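Local atomic coordinates of carbohydrate esterase family 2 (CE2) (Chaetomium olivicolor, PDB entry 4XVH), a protein that probably removes acetyl groups from xylan and related plant polysaccharides, joining a jelly-roll carbohydrate-binding domain to an SGNH-type hydrolase domain. Residues V2-V8 against G19-F24; T29-I35 against G61-T66; K109-I115 against W203-V209. All coordinates share one frame; numbering follows the deposited sequence. Where two conformers were deposited one is given.

The three contacts follow one another along the chain, each closing before the next opens. Contacts 1 and 2 belong to the N-terminal beta-sandwich, with centres about 15 Å apart. Contact 1 joins strands of one sheet and contact 2 strands of the other. They meet inside the sandwich, where Phe24 CE2 of contact 1 lies 3.7 Å from Ala31 CB of contact 2; strands 21-28 and 31-40 are consecutive. Contact 3 pairs two strands of the parallel sheet of the hydrolase domain, its centre about 15 Å from that of contact 1 and about 30 Å from that of contact 2. Contact 1 thus sits nearer the junction of the two domains.

Contact 1: V2-V8 against G19-F24; sequences VRYLGRV and GTGVSF
Val22 is the apolar middle, touched by Val2 from one direction and Tyr4 from another. Val2 comes in at an angle with its CG1 branch, 3.7 Å from Val22 CB. Tyr4 instead runs alongside Val22 and points the same way, its CD2 3.7 Å from Val22 CG1. Val22 offers that methyl because CG1 sits opposite its own carbonyl carbon (chi1 -66°). Leu92 and Ile95 of strand 88-97 pack on Val22 as well, which places this face in the interior. Further along, Val8 CG2 meets Thr20 CB at 3.7 Å, while Thr20 CG2 lies 3.5 Å from Arg7 O; the hydroxyl of Thr20 is taken by the carbonyl of Trp17.

On the other face, Leu5 lies across the backbone of Gly21 and carries CD1 to 3.7 Å from Val22 O. Between the two faces runs an antiparallel ladder of four backbone bonds, two for each of the hydrogen-bonded pairs Arg3-Ser23 and Leu5-Gly21. Arg3 N reaches Ser23 O at 3.0 Å with an almost straight N-H (175°). The bond from Leu5 N to Gly21 O is shorter, 2.8 Å, yet the donor stands 52° out of the carbonyl plane, away from a lone pair.

At the polar edge Arg3 extends from CG to NE, off the Ser23 side of the sheet. Leu5 CD2 lies 3.7 Å above the plane of its guanidinium group, toward the rim, and NH1 makes a salt bridge to Asp155, at the start of an outermost strand of the hydrolase sheet. The short strand 3-5, paired antiparallel beside strand 21-28, thus belongs to a jelly-roll beta-sandwich of the carbohydrate-binding kind and carries a charged link to the catalytic domain.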
loop_
_atom_site.group_PDB
_atom_site.type_symbol
_atom_site.label_atom_id
_atom_site.label_comp_id
_atom_site.label_asym_id
_atom_site.label_seq_id
_atom_site.Cartn_x
_atom_site.Cartn_y
_atom_site.Cartn_z
ATOM N N VAL A 2 -14.419 -8.920 15.504
ATOM C CA VAL A 2 -13.919 -8.266 14.304
ATOM C C VAL A 2 -12.407 -8.250 14.323
ATOM O O VAL A 2 -11.820 -8.049 15.386
ATOM C CB VAL A 2 -14.430 -6.839 14.230
ATOM C CG1 VAL A 2 -14.076 -6.217 12.903
ATOM C CG2 VAL A 2 -15.943 -6.819 14.472
ATOM N N ARG A 3 -11.750 -8.455 13.188
ATOM C CA ARG A 3 -10.333 -8.156 13.214
ATOM C C ARG A 3 -9.994 -7.057 12.231
ATOM O O ARG A 3 -10.582 -6.939 11.139
ATOM C CB ARG A 3 -9.492 -9.417 13.008
ATOM C CG ARG A 3 -9.219 -9.879 11.638
ATOM C CD ARG A 3 -8.340 -11.168 11.732
ATOM N NE ARG A 3 -8.188 -11.782 10.417
ATOM C CZ ARG A 3 -7.167 -11.561 9.597
ATOM N NH1 ARG A 3 -6.159 -10.770 9.955
ATOM N NH2 ARG A 3 -7.160 -12.147 8.410
ATOM N N TYR A 4 -9.100 -6.192 12.688
ATOM C CA TYR A 4 -8.641 -5.075 11.887
ATOM C C TYR A 4 -7.540 -5.518 10.941
ATOM O O TYR A 4 -6.647 -6.280 11.322
ATOM C CB TYR A 4 -8.173 -3.948 12.786
ATOM C CG TYR A 4 -9.358 -3.303 13.445
ATOM C CD1 TYR A 4 -9.911 -3.872 14.585
ATOM C CD2 TYR A 4 -9.976 -2.171 12.889
ATOM C CE1 TYR A 4 -11.008 -3.327 15.196
ATOM C CE2 TYR A 4 -11.094 -1.610 13.495
ATOM C CZ TYR A 4 -11.603 -2.201 14.654
ATOM O OH TYR A 4 -12.700 -1.693 15.321
ATOM N N LEU A 5 -7.616 -5.002 9.723
ATOM C CA LEU A 5 -6.667 -5.306 8.678
ATOM C C LEU A 5 -5.711 -4.139 8.469
ATOM O O LEU A 5 -6.147 -2.990 8.386
ATOM C CB LEU A 5 -7.418 -5.613 7.381
ATOM C CG LEU A 5 -8.485 -6.694 7.552
ATOM C CD1 LEU A 5 -9.298 -6.916 6.263
ATOM C CD2 LEU A 5 -7.806 -7.982 7.986
ATOM N N GLY A 6 -4.416 -4.433 8.390
ATOM C CA GLY A 6 -3.440 -3.386 8.149
ATOM C C GLY A 6 -3.128 -2.612 9.420
ATOM O O GLY A 6 -3.548 -3.002 10.519
ATOM N N ARG A 7 -2.413 -1.497 9.270
ATOM C CA ARG A 7 -1.974 -0.735 10.413
ATOM C C ARG A 7 -3.084 0.241 10.812
ATOM O O ARG A 7 -3.301 1.244 10.127
ATOM C CB ARG A 7 -0.672 0.001 10.093
ATOM C CG ARG A 7 -0.067 0.781 11.268
ATOM C CD ARG A 7 1.151 1.572 10.812
ATOM N NE ARG A 7 2.290 0.707 10.506
ATOM C CZ ARG A 7 3.526 1.175 10.346
ATOM N NH1 ARG A 7 3.733 2.497 10.458
ATOM N NH2 ARG A 7 4.553 0.346 10.099
ATOM N N VAL A 8 -3.811 -0.083 11.888
ATOM C CA VAL A 8 -4.938 0.743 12.334
ATOM C C VAL A 8 -4.776 1.068 13.807
ATOM O O VAL A 8 -4.687 0.175 14.635
ATOM C CB VAL A 8 -6.289 0.056 12.097
ATOM C CG1 VAL A 8 -7.474 0.901 12.651
ATOM C CG2 VAL A 8 -6.484 -0.210 10.583
ATOM N N GLY A 19 -5.637 0.092 2.007
ATOM C CA GLY A 19 -5.761 -1.339 2.266
ATOM C C GLY A 19 -6.264 -1.648 3.658
ATOM O O GLY A 19 -6.614 -2.803 3.922
ATOM N N THR A 20 -6.316 -0.652 4.556
ATOM C CA THR A 20 -6.756 -0.969 5.920
ATOM C C THR A 20 -8.261 -1.247 5.972
ATOM O O THR A 20 -9.028 -0.790 5.113
ATOM C CB THR A 20 -6.430 0.156 6.915
ATOM O OG1 THR A 20 -6.905 1.404 6.403
ATOM C CG2 THR A 20 -4.891 0.208 7.151
ATOM N N GLY A 21 -8.705 -1.971 6.991
ATOM C CA GLY A 21 -10.115 -2.321 7.038
ATOM C C GLY A 21 -10.460 -3.342 8.087
ATOM O O GLY A 21 -9.813 -3.393 9.139
ATOM N N VAL A 22 -11.501 -4.135 7.840
ATOM C CA VAL A 22 -11.958 -5.078 8.867
ATOM C C VAL A 22 -12.456 -6.355 8.219
ATOM O O VAL A 22 -12.901 -6.348 7.046
ATOM C CB VAL A 22 -13.089 -4.494 9.755
ATOM C CG1 VAL A 22 -12.592 -3.307 10.603
ATOM C CG2 VAL A 22 -14.317 -4.097 8.900
ATOM N N SER A 23 -12.343 -7.459 8.946
ATOM C CA SER A 23 -12.864 -8.735 8.494
ATOM C C SER A 23 -13.684 -9.356 9.618
ATOM O O SER A 23 -13.245 -9.355 10.775
ATOM C CB SER A 23 -11.712 -9.671 8.069
ATOM O OG SER A 23 -12.111 -11.041 8.055
ATOM N N PHE A 24 -14.848 -9.903 9.304
ATOM C CA PHE A 24 -15.640 -10.562 10.333
ATOM C C PHE A 24 -16.605 -11.528 9.670
ATOM O O PHE A 24 -16.673 -11.614 8.430
ATOM C CB PHE A 24 -16.370 -9.527 11.224
ATOM C CG PHE A 24 -17.352 -8.618 10.488
ATOM C CD1 PHE A 24 -16.929 -7.420 9.931
ATOM C CD2 PHE A 24 -18.707 -8.949 10.412
ATOM C CE1 PHE A 24 -17.843 -6.571 9.267
ATOM C CE2 PHE A 24 -19.640 -8.120 9.748
ATOM C CZ PHE A 24 -19.207 -6.926 9.181
#

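Contact 2: T29-I35 against G61-T66; sequences TSATIGI and GTGIST
Thr66 packs against Ala31 with every atom of its side chain. Its CB stands 3.8 Å from Ala31 O. From there CG2 turns to the methyl of Ala31, 3.8 Å from CB; Phe26 and Val77 also pack on Thr66. The hydroxyl takes the branch between the backbone N and the carbonyl carbon (chi1 52°), which sets OG1 against the backbone of Ala31, where it accepts that residue's N-H at 2.9 Å, nearly straight at 166°. The same oxygen gives its proton to a water that in turn donates to Thr29 O, so it is held from two directions. Thr66 N donates in return to Ala31 O, joining the two residues by a pair of bonds, and a second water ties Thr66 O to Ser30 OG.

Strand 63-65 is an outermost strand of a four-stranded antiparallel sheet, one of the two layers of the jelly-roll sandwich, and strand 31-40 is its neighbour. Ile33 and Ile64 form the hydrogen-bonded pair, each N donating to the other's O, and their side chains point inward, where both touch Leu79 of the opposite sheet. The reverse face is polar: Thr32 OG1 and Ser65 OG share a hydrogen bond of 3.0 Å in which either may be the donor.

Toward the far end, Ile35 crosses Ile64 at an angle, its CD1 3.9 Å from Ile64 CG1, with Phe59 touching both. The backbone pairing continues there through a longer bond, 3.2 Å from Ile35 N to Thr62 O, where Gly61 and Thr62 are poorly ordered.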
loop_
_atom_site.group_PDB
_atom_site.type_symbol
_atom_site.label_atom_id
_atom_site.label_comp_id
_atom_site.label_asym_id
_atom_site.label_seq_id
_atom_site.Cartn_x
_atom_site.Cartn_y
_atom_site.Cartn_z
ATOM N N THR A 29 -29.175 -12.004 8.421
ATOM C CA THR A 29 -29.505 -11.497 7.095
ATOM C C THR A 29 -28.775 -10.191 6.775
ATOM O O THR A 29 -28.724 -9.766 5.621
ATOM C CB THR A 29 -31.008 -11.277 6.953
ATOM O OG1 THR A 29 -31.452 -10.430 8.013
ATOM C CG2 THR A 29 -31.746 -12.600 7.074
ATOM N N SER A 30 -28.180 -9.570 7.788
ATOM C CA SER A 30 -27.571 -8.262 7.576
ATOM C C SER A 30 -26.526 -7.912 8.632
ATOM O O SER A 30 -26.634 -8.337 9.789
ATOM C CB SER A 30 -28.662 -7.178 7.558
ATOM O OG SER A 30 -28.080 -5.899 7.378
ATOM N N ALA A 31 -25.527 -7.132 8.218
ATOM C CA ALA A 31 -24.551 -6.540 9.137
ATOM C C ALA A 31 -24.268 -5.095 8.724
ATOM O O ALA A 31 -24.346 -4.744 7.542
ATOM C CB ALA A 31 -23.253 -7.361 9.167
ATOM N N THR A 32 -23.953 -4.257 9.705
ATOM C CA THR A 32 -23.620 -2.864 9.410
ATOM C C THR A 32 -22.311 -2.464 10.072
ATOM O O THR A 32 -22.112 -2.673 11.273
ATOM C CB THR A 32 -24.733 -1.889 9.867
ATOM O OG1 THR A 32 -25.985 -2.272 9.283
ATOM C CG2 THR A 32 -24.398 -0.464 9.423
ATOM N N ILE A 33 -21.402 -1.925 9.264
ATOM C CA ILE A 33 -20.158 -1.354 9.766
ATOM C C ILE A 33 -20.389 0.110 10.032
ATOM O O ILE A 33 -20.403 0.901 9.114
ATOM C CB ILE A 33 -19.014 -1.529 8.777
ATOM C CG1 ILE A 33 -18.870 -2.995 8.399
ATOM C CG2 ILE A 33 -17.726 -0.990 9.371
ATOM C CD1 ILE A 33 -18.039 -3.210 7.170
ATOM N N GLY A 34 -20.610 0.462 11.294
ATOM C CA GLY A 34 -20.874 1.843 11.633
ATOM C C GLY A 34 -19.709 2.750 11.261
ATOM O O GLY A 34 -18.563 2.336 11.247
ATOM N N ILE A 35 -20.018 4.001 10.962
ATOM C CA ILE A 35 -19.002 4.992 10.668
ATOM C C ILE A 35 -19.146 6.148 11.640
ATOM O O ILE A 35 -20.193 6.781 11.712
ATOM C CB ILE A 35 -19.109 5.492 9.218
ATOM C CG1 ILE A 35 -18.716 4.350 8.265
ATOM C CG2 ILE A 35 -18.246 6.747 8.998
ATOM C CD1 ILE A 35 -18.632 4.744 6.812
ATOM N N GLY A 61 -24.431 8.478 5.537
ATOM C CA GLY A 61 -24.384 8.709 6.950
ATOM C C GLY A 61 -24.054 7.599 7.890
ATOM O O GLY A 61 -22.995 7.549 8.466
ATOM N N THR A 62 -25.003 6.703 8.067
ATOM C CA THR A 62 -24.947 5.815 9.202
ATOM C C THR A 62 -23.735 4.859 9.214
ATOM O O THR A 62 -23.030 4.735 10.228
ATOM C CB THR A 62 -26.280 5.026 9.324
ATOM O OG1 THR A 62 -27.391 5.900 9.522
ATOM C CG2 THR A 62 -26.251 4.000 10.466
ATOM N N GLY A 63 -23.495 4.226 8.078
ATOM C CA GLY A 63 -22.505 3.195 8.017
ATOM C C GLY A 63 -22.616 2.445 6.736
ATOM O O GLY A 63 -23.331 2.828 5.887
ATOM N N ILE A 64 -21.877 1.368 6.641
ATOM C CA ILE A 64 -21.790 0.551 5.448
ATOM C C ILE A 64 -22.492 -0.764 5.720
ATOM O O ILE A 64 -22.007 -1.558 6.523
ATOM C CB ILE A 64 -20.321 0.255 5.073
ATOM C CG1 ILE A 64 -19.556 1.535 4.736
ATOM C CG2 ILE A 64 -20.229 -0.775 3.940
ATOM C CD1 ILE A 64 -18.048 1.304 4.685
ATOM N N SER A 65 -23.616 -1.016 5.068
ATOM C CA SER A 65 -24.358 -2.256 5.318
ATOM C C SER A 65 -24.120 -3.293 4.251
ATOM O O SER A 65 -23.830 -2.955 3.103
ATOM C CB SER A 65 -25.847 -1.969 5.406
ATOM O OG SER A 65 -26.091 -1.099 6.487
ATOM N N THR A 66 -24.228 -4.556 4.642
ATOM C CA THR A 66 -24.191 -5.670 3.711
ATOM C C THR A 66 -25.324 -5.503 2.662
ATOM O O THR A 66 -26.315 -4.809 2.915
ATOM C CB THR A 66 -24.337 -7.024 4.458
ATOM O OG1 THR A 66 -25.495 -6.988 5.301
ATOM C CG2 THR A 66 -23.114 -7.294 5.335
HETATM O O HOH W 1 -27.758 -7.682 4.102
HETATM O O HOH W 2 -28.349 -4.743 4.921
HETATM O O HOH W 3 -21.003 9.540 9.883
#

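Contact 3: K109-I115 against W203-V209; sequences KRQIDII and WSPDAVV
The indole of Trp203 is flanked by Gln111 on one face and met at its edge by Asp113 and the carbonyl of Ile112. Trp203 lies in the loop leading into strand 207-211, which runs parallel to strand 111-116 in the Rossmann-like sheet of an SGNH hydrolase. Gln111 CB makes a CH-pi contact, 3.8 Å from the centroid of the six-membered ring; the rest of the side chain slides past the indole in the opposite direction, its amide plane turned 36° from the ring. At the edge, Trp203 NE1 donates to Asp113 OD1 at 2.7 Å, on the syn side of the carboxylate and 18° out of its plane. The other oxygen, OD2, is bound by Tyr185 OH, so both ends of the carboxylate are held. Ile112 O lies near the ring plane, close to CZ2.

Just after the first strand come Asp117 and Ser118, which line the pocket where a polyether is bound, and just past the second comes Asn215 of the same pocket.

Ahead of the regular ladder, side-chain and backbone bonds together join the two segments. Gln111, extended beyond CG, brings OE1 to Ser204 N for a straight 2.7 Å bond (170°). Asp206 grips the backbone of Gln111 at both its polar atoms: OD2 accepts from Gln111 N at 2.8 Å, and Asp206 N donates to Gln111 O, also at 2.8 Å. A water bridges Asp206 OD1 to Lys109 O.

Further on, the ladder alternates from Asp113 N to Ala207 O, Val209 N to Asp113 O and Ile115 N to Val209 O. On one face Ile112 and Ile114 pack against Val209, which helix 309-327 also touches. On the reverse, Ile115 crosses Val208, CD1 lying 3.7 Å from Val208 CG1.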
loop_
_atom_site.group_PDB
_atom_site.type_symbol
_atom_site.label_atom_id
_atom_site.label_comp_id
_atom_site.label_asym_id
_atom_site.label_seq_id
_atom_site.Cartn_x
_atom_site.Cartn_y
_atom_site.Cartn_z
ATOM N N LYS A 109 -0.608 -16.910 8.987
ATOM C CA LYS A 109 0.674 -16.878 9.689
ATOM C C LYS A 109 1.672 -16.005 8.940
ATOM O O LYS A 109 2.601 -15.477 9.545
ATOM C CB LYS A 109 1.247 -18.281 9.858
ATOM C CG LYS A 109 0.367 -19.153 10.710
ATOM C CD LYS A 109 0.869 -20.571 10.738
ATOM C CE LYS A 109 -0.006 -21.429 11.648
ATOM N NZ LYS A 109 0.632 -22.750 11.876
ATOM N N ARG A 110 1.470 -15.843 7.630
ATOM C CA ARG A 110 2.413 -15.075 6.817
ATOM C C ARG A 110 2.039 -13.598 6.807
ATOM O O ARG A 110 0.862 -13.270 6.726
ATOM C CB ARG A 110 2.454 -15.592 5.383
ATOM C CG ARG A 110 2.941 -17.035 5.281
ATOM C CD ARG A 110 2.808 -17.513 3.835
ATOM N NE ARG A 110 3.352 -18.878 3.732
ATOM C CZ ARG A 110 3.264 -19.622 2.633
ATOM N NH1 ARG A 110 2.688 -19.107 1.540
ATOM N NH2 ARG A 110 3.776 -20.863 2.632
ATOM N N GLN A 111 3.029 -12.720 6.902
ATOM C CA GLN A 111 2.733 -11.278 7.021
ATOM C C GLN A 111 3.726 -10.475 6.200
ATOM O O GLN A 111 4.945 -10.747 6.248
ATOM C CB GLN A 111 2.803 -10.819 8.508
ATOM C CG GLN A 111 1.816 -11.553 9.457
ATOM C CD GLN A 111 1.994 -11.138 10.930
ATOM O OE1 GLN A 111 3.085 -10.767 11.335
ATOM N NE2 GLN A 111 0.911 -11.185 11.718
ATOM N N ILE A 112 3.236 -9.457 5.499
ATOM C CA ILE A 112 4.087 -8.683 4.598
ATOM C C ILE A 112 3.819 -7.174 4.709
ATOM O O ILE A 112 2.664 -6.743 4.610
ATOM C CB ILE A 112 3.845 -9.138 3.127
ATOM C CG1 ILE A 112 4.217 -10.624 2.933
ATOM C CG2 ILE A 112 4.591 -8.273 2.156
ATOM C CD1 ILE A 112 3.971 -11.118 1.483
ATOM N N ASP A 113 4.869 -6.377 4.875
ATOM C CA ASP A 113 4.742 -4.918 4.757
ATOM C C ASP A 113 5.044 -4.486 3.321
ATOM O O ASP A 113 5.986 -4.989 2.697
ATOM C CB ASP A 113 5.706 -4.187 5.692
ATOM C CG ASP A 113 5.133 -3.986 7.096
ATOM O OD1 ASP A 113 4.089 -4.601 7.402
ATOM O OD2 ASP A 113 5.738 -3.236 7.901
ATOM N N ILE A 114 4.268 -3.529 2.817
ATOM C CA ILE A 114 4.538 -2.959 1.506
ATOM C C ILE A 114 4.648 -1.449 1.630
ATOM O O ILE A 114 3.687 -0.798 1.996
ATOM C CB ILE A 114 3.431 -3.311 0.526
ATOM C CG1 ILE A 114 3.053 -4.805 0.695
ATOM C CG2 ILE A 114 3.867 -2.960 -0.898
ATOM C CD1 ILE A 114 1.616 -5.124 0.409
ATOM N N ILE A 115 5.821 -0.897 1.341
ATOM C CA ILE A 115 6.079 0.511 1.636
ATOM C C ILE A 115 6.391 1.244 0.336
ATOM O O ILE A 115 7.255 0.788 -0.408
ATOM C CB ILE A 115 7.269 0.678 2.594
ATOM C CG1 ILE A 115 7.046 -0.139 3.885
ATOM C CG2 ILE A 115 7.505 2.182 2.881
ATOM C CD1 ILE A 115 8.351 -0.409 4.692
ATOM N N TRP A 203 2.463 -8.108 15.166
ATOM C CA TRP A 203 2.700 -7.934 13.721
ATOM C C TRP A 203 4.209 -7.993 13.478
ATOM O O TRP A 203 4.961 -7.137 13.957
ATOM C CB TRP A 203 2.102 -6.598 13.205
ATOM C CG TRP A 203 2.289 -6.348 11.692
ATOM C CD1 TRP A 203 3.129 -5.427 11.109
ATOM C CD2 TRP A 203 1.619 -7.018 10.607
ATOM N NE1 TRP A 203 3.026 -5.494 9.726
ATOM C CE2 TRP A 203 2.104 -6.452 9.393
ATOM C CE3 TRP A 203 0.656 -8.036 10.538
ATOM C CZ2 TRP A 203 1.675 -6.884 8.138
ATOM C CZ3 TRP A 203 0.218 -8.461 9.285
ATOM C CH2 TRP A 203 0.737 -7.895 8.098
ATOM N N SER A 204 4.648 -9.000 12.734
ATOM C CA SER A 204 6.069 -9.224 12.552
ATOM C C SER A 204 6.313 -9.739 11.132
ATOM O O SER A 204 6.336 -10.956 10.903
ATOM C CB SER A 204 6.591 -10.235 13.596
ATOM O OG SER A 204 8.003 -10.375 13.485
ATOM N N PRO A 205 6.477 -8.815 10.175
ATOM C CA PRO A 205 6.520 -9.196 8.766
ATOM C C PRO A 205 7.630 -10.176 8.434
ATOM O O PRO A 205 8.787 -9.990 8.850
ATOM C CB PRO A 205 6.768 -7.873 8.048
ATOM C CG PRO A 205 6.215 -6.837 8.947
ATOM C CD PRO A 205 6.364 -7.351 10.363
ATOM N N ASP A 206 7.262 -11.207 7.683
ATOM C CA ASP A 206 8.231 -12.119 7.110
ATOM C C ASP A 206 8.981 -11.446 5.979
ATOM O O ASP A 206 10.155 -11.756 5.703
ATOM C CB ASP A 206 7.543 -13.360 6.567
ATOM C CG ASP A 206 6.710 -14.045 7.598
ATOM O OD1 ASP A 206 7.247 -14.942 8.272
ATOM O OD2 ASP A 206 5.515 -13.712 7.721
ATOM N N ALA A 207 8.278 -10.531 5.323
ATOM C CA ALA A 207 8.815 -9.847 4.166
ATOM C C ALA A 207 8.429 -8.383 4.230
ATOM O O ALA A 207 7.311 -8.052 4.635
ATOM C CB ALA A 207 8.278 -10.472 2.876
ATOM N N VAL A 208 9.354 -7.528 3.798
ATOM C CA VAL A 208 9.138 -6.100 3.704
ATOM C C VAL A 208 9.504 -5.665 2.301
ATOM O O VAL A 208 10.651 -5.869 1.848
ATOM C CB VAL A 208 9.972 -5.321 4.713
ATOM C CG1 VAL A 208 9.879 -3.791 4.444
ATOM C CG2 VAL A 208 9.516 -5.664 6.142
ATOM N N VAL A 209 8.506 -5.097 1.625
ATOM C CA VAL A 209 8.610 -4.674 0.234
ATOM C C VAL A 209 8.754 -3.160 0.181
ATOM O O VAL A 209 7.959 -2.435 0.797
ATOM C CB VAL A 209 7.377 -5.089 -0.587
ATOM C CG1 VAL A 209 7.529 -4.578 -2.037
ATOM C CG2 VAL A 209 7.198 -6.629 -0.543
HETATM O O HOH W 4 5.145 -16.440 9.259
#